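Local coordinates for protein putative sortase (Streptococcus pneumoniae, PDB 2W1J) that probably acts as a class C sortase, a cysteine transpeptidase that links pilin subunits during assembly of the pneumococcal pilus, at residues A[43-54]-A[82-90]. Sequence-based numbering, arbitrary orientation.
Sequences PWSEEMKKKGRA and AGTAEEVLQ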
ATOM      1  N   PRO A  43      -0.922  -6.792  10.894  1.00 13.32           N
ATOM      2  CA  PRO A  43      -1.305  -5.453  11.351  1.00 13.78           C
ATOM      3  C   PRO A  43      -2.369  -5.425  12.439  1.00 14.11           C
ATOM      4  O   PRO A  43      -2.431  -4.468  13.212  1.00 14.79           O
ATOM      5  CB  PRO A  43      -1.851  -4.800  10.079  1.00 14.01           C
ATOM      6  CG  PRO A  43      -1.059  -5.437   8.989  1.00 14.10           C
ATOM      7  CD  PRO A  43      -0.885  -6.878   9.420  1.00 13.48           C
ATOM      8  N   TRP A  44      -3.208  -6.453  12.496  1.00 13.71           N
ATOM      9  CA  TRP A  44      -4.337  -6.426  13.417  1.00 14.63           C
ATOM     10  C   TRP A  44      -4.022  -7.055  14.774  1.00 14.67           C
ATOM     11  O   TRP A  44      -4.869  -7.074  15.668  1.00 15.93           O
ATOM     12  CB  TRP A  44      -5.582  -7.033  12.765  1.00 14.46           C
ATOM     13  CG  TRP A  44      -6.067  -6.197  11.609  1.00 14.99           C
ATOM     14  CD1 TRP A  44      -6.952  -5.162  11.664  1.00 16.25           C
ATOM     15  CD2 TRP A  44      -5.649  -6.292  10.239  1.00 13.87           C
ATOM     16  NE1 TRP A  44      -7.126  -4.616  10.413  1.00 15.88           N
ATOM     17  CE2 TRP A  44      -6.345  -5.299   9.519  1.00 15.11           C
ATOM     18  CE3 TRP A  44      -4.771  -7.134   9.550  1.00 14.29           C
ATOM     19  CZ2 TRP A  44      -6.180  -5.116   8.146  1.00 15.14           C
ATOM     20  CZ3 TRP A  44      -4.612  -6.951   8.184  1.00 13.77           C
ATOM     21  CH2 TRP A  44      -5.309  -5.947   7.498  1.00 14.92           C
ATOM     22  N   SER A  45      -2.795  -7.537  14.936  1.00 15.15           N
ATOM     23  CA  SER A  45      -2.349  -8.067  16.221  1.00 15.94           C
ATOM     24  C   SER A  45      -2.080  -6.922  17.193  1.00 16.13           C
ATOM     25  O   SER A  45      -1.824  -5.793  16.780  1.00 16.04           O
ATOM     26  CB  SER A  45      -1.083  -8.903  16.040  1.00 15.80           C
ATOM     27  OG  SER A  45       0.037  -8.079  15.766  1.00 16.21           O
ATOM     28  N   GLU A  46      -2.125  -7.217  18.488  1.00 16.36           N
ATOM     29  CA  GLU A  46      -1.926  -6.187  19.502  1.00 17.08           C
ATOM     30  C   GLU A  46      -0.562  -5.516  19.391  1.00 16.82           C
ATOM     31  O   GLU A  46      -0.451  -4.298  19.529  1.00 17.00           O
ATOM     32  CB  GLU A  46      -2.132  -6.759  20.910  1.00 17.38           C
ATOM     33  CG  GLU A  46      -3.587  -7.017  21.250  1.00 20.12           C
ATOM     34  CD  GLU A  46      -4.412  -5.745  21.250  1.00 23.13           C
ATOM     35  OE1 GLU A  46      -3.987  -4.766  21.898  1.00 24.78           O
ATOM     36  OE2 GLU A  46      -5.481  -5.725  20.602  1.00 24.85           O
ATOM     37  N   GLU A  47       0.470  -6.312  19.125  1.00 16.72           N
ATOM     38  CA  GLU A  47       1.835  -5.803  19.027  1.00 16.82           C
ATOM     39  C   GLU A  47       1.974  -4.792  17.889  1.00 16.09           C
ATOM     40  O   GLU A  47       2.712  -3.814  17.998  1.00 16.26           O
ATOM     41  CB  GLU A  47       2.824  -6.957  18.839  1.00 17.08           C
ATOM     42  CG  GLU A  47       4.279  -6.528  18.699  1.00 19.40           C
ATOM     43  CD  GLU A  47       5.170  -7.645  18.189  1.00 22.48           C
ATOM     44  OE1 GLU A  47       4.818  -8.826  18.393  1.00 23.68           O
ATOM     45  OE2 GLU A  47       6.225  -7.341  17.587  1.00 23.36           O
ATOM     46  N   MET A  48       1.250  -5.025  16.800  1.00 15.80           N
ATOM     47  CA  MET A  48       1.353  -4.148  15.640  1.00 15.11           C
ATOM     48  C   MET A  48       0.463  -2.917  15.773  1.00 14.93           C
ATOM     49  O   MET A  48       0.851  -1.821  15.372  1.00 15.01           O
ATOM     50  CB  MET A  48       1.046  -4.918  14.353  1.00 14.72           C
ATOM     51  CG  MET A  48       2.037  -6.037  14.067  1.00 14.42           C
ATOM     52  SD  MET A  48       3.667  -5.410  13.600  1.00 16.90           S
ATOM     53  CE  MET A  48       3.287  -4.713  11.995  1.00 18.08           C
ATOM     54  N   LYS A  49      -0.722  -3.093  16.354  1.00 14.93           N
ATOM     55  CA  LYS A  49      -1.634  -1.973  16.579  1.00 15.21           C
ATOM     56  C   LYS A  49      -0.963  -0.861  17.384  1.00 15.25           C
ATOM     57  O   LYS A  49      -1.236   0.319  17.166  1.00 14.41           O
ATOM     58  CB  LYS A  49      -2.903  -2.433  17.312  1.00 15.58           C
ATOM     59  CG  LYS A  49      -3.870  -3.254  16.471  1.00 16.29           C
ATOM     60  CD  LYS A  49      -5.038  -3.768  17.304  1.00 18.33           C
ATOM     61  CE  LYS A  49      -6.207  -2.796  17.290  1.00 19.50           C
ATOM     62  NZ  LYS A  49      -7.011  -2.895  16.030  1.00 19.90           N
ATOM     63  N   LYS A  50      -0.092  -1.244  18.315  1.00 15.77           N
ATOM     64  CA  LYS A  50       0.457  -0.301  19.290  1.00 16.33           C
ATOM     65  C   LYS A  50       1.838   0.218  18.906  1.00 16.81           C
ATOM     66  O   LYS A  50       2.526   0.834  19.721  1.00 16.59           O
ATOM     67  CB  LYS A  50       0.518  -0.938  20.681  1.00 16.73           C
ATOM     68  CG  LYS A  50      -0.816  -1.453  21.201  1.00 18.27           C
ATOM     69  CD  LYS A  50      -1.757  -0.314  21.572  1.00 21.62           C
ATOM     70  CE  LYS A  50      -3.000  -0.828  22.288  1.00 22.73           C
ATOM     71  NZ  LYS A  50      -3.839  -1.702  21.418  1.00 24.29           N
ATOM     72  N   LYS A  51       2.240  -0.021  17.661  1.00 16.80           N
ATOM     73  CA  LYS A  51       3.542   0.428  17.186  1.00 17.59           C
ATOM     74  C   LYS A  51       3.649   1.948  17.201  1.00 17.39           C
ATOM     75  O   LYS A  51       2.655   2.656  17.040  1.00 17.37           O
ATOM     76  CB  LYS A  51       3.801  -0.100  15.775  1.00 17.65           C
ATOM     77  CG  LYS A  51       3.852  -1.614  15.686  1.00 19.79           C
ATOM     78  CD  LYS A  51       5.067  -2.156  16.419  1.00 21.84           C
ATOM     79  CE  LYS A  51       5.096  -3.673  16.386  1.00 24.08           C
ATOM     80  NZ  LYS A  51       6.229  -4.221  17.181  1.00 25.35           N
ATOM     81  N   GLY A  52       4.861   2.449  17.403  1.00 17.99           N
ATOM     82  CA  GLY A  52       5.091   3.886  17.406  1.00 18.09           C
ATOM     83  C   GLY A  52       5.025   4.435  15.994  1.00 18.03           C
ATOM     84  O   GLY A  52       4.758   3.700  15.045  1.00 18.93           O
ATOM     85  N   ARG A  53       5.258   5.735  15.853  1.00 17.86           N
ATOM     86  CA  ARG A  53       5.297   6.347  14.530  1.00 17.68           C
ATOM     87  C   ARG A  53       6.357   5.663  13.676  1.00 17.03           C
ATOM     88  O   ARG A  53       7.391   5.232  14.182  1.00 17.31           O
ATOM     89  CB  ARG A  53       5.588   7.848  14.626  1.00 18.01           C
ATOM     90  CG  ARG A  53       4.421   8.688  15.134  1.00 19.59           C
ATOM     91  CD  ARG A  53       4.702  10.175  14.983  1.00 21.65           C
ATOM     92  NE  ARG A  53       3.735  10.991  15.711  1.00 23.10           N
ATOM     93  CZ  ARG A  53       3.633  12.309  15.593  1.00 23.62           C
ATOM     94  NH1 ARG A  53       4.435  12.966  14.765  1.00 24.17           N
ATOM     95  NH2 ARG A  53       2.726  12.973  16.296  1.00 23.90           N
ATOM     96  N   ALA A  54       6.097   5.564  12.376  1.00 15.59           N
ATOM     97  CA  ALA A  54       7.053   4.959  11.460  1.00 15.09           C
ATOM     98  C   ALA A  54       7.809   6.047  10.710  1.00 14.91           C
ATOM     99  O   ALA A  54       7.201   6.982  10.195  1.00 15.70           O
ATOM    100  CB  ALA A  54       6.336   4.043  10.481  1.00 14.79           C
ATOM    101  N   ALA A  82       2.933   5.531   6.323  1.00  6.29           N
ATOM    102  CA  ALA A  82       3.940   4.552   6.706  1.00  5.99           C
ATOM    103  C   ALA A  82       3.487   3.703   7.893  1.00  6.43           C
ATOM    104  O   ALA A  82       2.907   4.211   8.853  1.00  6.83           O
ATOM    105  CB  ALA A  82       5.257   5.243   7.021  1.00  6.58           C
ATOM    106  N   GLY A  83       3.771   2.410   7.823  1.00  6.34           N
ATOM    107  CA  GLY A  83       3.426   1.490   8.904  1.00  7.29           C
ATOM    108  C   GLY A  83       1.946   1.185   8.977  1.00  6.49           C
ATOM    109  O   GLY A  83       1.152   1.660   8.157  1.00  6.76           O
ATOM    110  N   THR A  84       1.573   0.402   9.983  1.00  7.01           N
ATOM    111  CA  THR A  84       0.215  -0.107  10.078  1.00  8.15           C
ATOM    112  C   THR A  84      -0.331   0.026  11.492  1.00  8.60           C
ATOM    113  O   THR A  84      -1.204  -0.739  11.900  1.00  9.26           O
ATOM    114  CB  THR A  84       0.119  -1.584   9.620  1.00  7.95           C
ATOM    115  OG1 THR A  84       1.098  -2.371  10.305  1.00  8.79           O
ATOM    116  CG2 THR A  84       0.361  -1.701   8.112  1.00  8.90           C
ATOM    117  N   ALA A  85       0.182   1.002  12.235  1.00  8.37           N
ATOM    118  CA  ALA A  85      -0.317   1.277  13.582  1.00  8.53           C
ATOM    119  C   ALA A  85      -1.818   1.564  13.580  1.00  8.71           C
ATOM    120  O   ALA A  85      -2.379   1.985  12.575  1.00  8.85           O
ATOM    121  CB  ALA A  85       0.450   2.436  14.201  1.00  9.00           C
ATOM    122  N   GLU A  86      -2.466   1.375  14.727  1.00 10.02           N
ATOM    123  CA  GLU A  86      -3.916   1.546  14.790  1.00 10.56           C
ATOM    124  C   GLU A  86      -4.372   2.930  14.334  1.00 10.68           C
ATOM    125  O   GLU A  86      -5.380   3.057  13.641  1.00 10.51           O
ATOM    126  CB  GLU A  86      -4.473   1.192  16.176  1.00 11.51           C
ATOM    127  CG  GLU A  86      -3.998   2.074  17.308  1.00 14.38           C
ATOM    128  CD  GLU A  86      -4.386   1.524  18.664  1.00 17.00           C
ATOM    129  OE1 GLU A  86      -5.053   0.466  18.713  1.00 17.28           O
ATOM    130  OE2 GLU A  86      -4.022   2.149  19.679  1.00 18.62           O
ATOM    131  N   GLU A  87      -3.617   3.963  14.700  1.00 10.95           N
ATOM    132  CA  GLU A  87      -3.958   5.323  14.300  1.00 12.05           C
ATOM    133  C   GLU A  87      -3.948   5.489  12.781  1.00 11.69           C
ATOM    134  O   GLU A  87      -4.804   6.171  12.219  1.00 12.27           O
ATOM    135  CB  GLU A  87      -3.007   6.332  14.947  1.00 12.44           C
ATOM    136  CG  GLU A  87      -3.092   6.388  16.467  1.00 14.75           C
ATOM    137  CD  GLU A  87      -2.088   5.477  17.159  1.00 16.87           C
ATOM    138  OE1 GLU A  87      -1.701   4.441  16.576  1.00 17.45           O
ATOM    139  OE2 GLU A  87      -1.688   5.802  18.298  1.00 19.43           O
ATOM    140  N   VAL A  88      -2.987   4.849  12.120  1.00 11.78           N
ATOM    141  CA  VAL A  88      -2.876   4.936  10.665  1.00 11.69           C
ATOM    142  C   VAL A  88      -4.089   4.296   9.988  1.00 11.04           C
ATOM    143  O   VAL A  88      -4.701   4.892   9.098  1.00 11.54           O
ATOM    144  CB  VAL A  88      -1.561   4.301  10.155  1.00 12.27           C
ATOM    145  CG1 VAL A  88      -1.672   3.905   8.682  1.00 12.43           C
ATOM    146  CG2 VAL A  88      -0.401   5.257  10.371  1.00 12.63           C
ATOM    147  N   LEU A  89      -4.474   3.107  10.443  1.00 10.97           N
ATOM    148  CA  LEU A  89      -5.594   2.403   9.824  1.00 11.33           C
ATOM    149  C   LEU A  89      -6.945   3.047  10.127  1.00 10.77           C
ATOM    150  O   LEU A  89      -7.939   2.777   9.458  1.00 10.80           O
ATOM    151  CB  LEU A  89      -5.596   0.921  10.206  1.00 10.59           C
ATOM    152  CG  LEU A  89      -4.344   0.148   9.777  1.00 11.27           C
ATOM    153  CD1 LEU A  89      -4.503  -1.336  10.041  1.00 12.21           C
ATOM    154  CD2 LEU A  89      -4.025   0.389   8.310  1.00 12.34           C
ATOM    155  N   GLN A  90      -6.984   3.920  11.132  1.00 11.97           N
ATOM    156  CA  GLN A  90      -8.182   4.715  11.371  1.00 12.86           C
ATOM    157  C   GLN A  90      -8.311   5.844  10.355  1.00 12.81           C
ATOM    158  O   GLN A  90      -9.417   6.313  10.069  1.00 14.09           O
ATOM    159  CB  GLN A  90      -8.185   5.277  12.795  1.00 12.90           C
ATOM    160  CG  GLN A  90      -8.393   4.217  13.862  1.00 16.15           C
ATOM    161  CD  GLN A  90      -8.394   4.787  15.265  1.00 18.95           C
ATOM    162  OE1 GLN A  90      -7.465   5.489  15.666  1.00 22.43           O
ATOM    163  NE2 GLN A  90      -9.439   4.479  16.026  1.00 20.78           N
TER
HETATM  164  O   HOH W   1      -3.211  -1.829  13.481  1.00  6.43           O
HETATM  165  O   HOH W   2       1.796  -1.754  12.809  1.00  7.82           O
HETATM  166  O   HOH W   3       0.083   2.885  17.828  1.00  9.90           O
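One direct hydrogen bond joins the backbones: Glu86 N, in the first turn of helix 86-91, donates almost straight to Lys49 O at 2.9 Å. With CG between its backbone N and carbonyl carbon (chi1 64°), the Glu86 side chain passes over that same oxygen, CG lying 3.3 Å from Lys49 O, then extends to a long salt bridge, Lys50 NZ to Glu86 OE1 3.7 Å. Lys50 NZ also pairs with Glu46 OE1 at 3.1 Å, completing a salt-bridge network. Three waters link the segments: one donates to Pro43 O and Thr84 O, a second bridges Met48 O and Thr84 OG1, and a third lies near Lys51 O and Glu87 OE1, though its two protons cannot serve every acceptor around it. The Met48 methyl CE packs 3.6 Å from Thr84 OG1. Among apolar groups, Pro43 CB meets Thr84 CB at 3.8 Å, Leu89 CD1 approaches the Trp44 ring obliquely, and Ala54 CB touches Ala82 CB at 3.8 Å. The Asp-Pro-Trp sequence is consistent with the lid of pilus sortases: Trp44 meets His115 and touches Cys177, probably the catalytic pair, as in other sortases. The loop carrying helix 46-49 thus packs on the start of helix 86-91, with Pro43 and Thr84 both against Thr113 of strand 108-113.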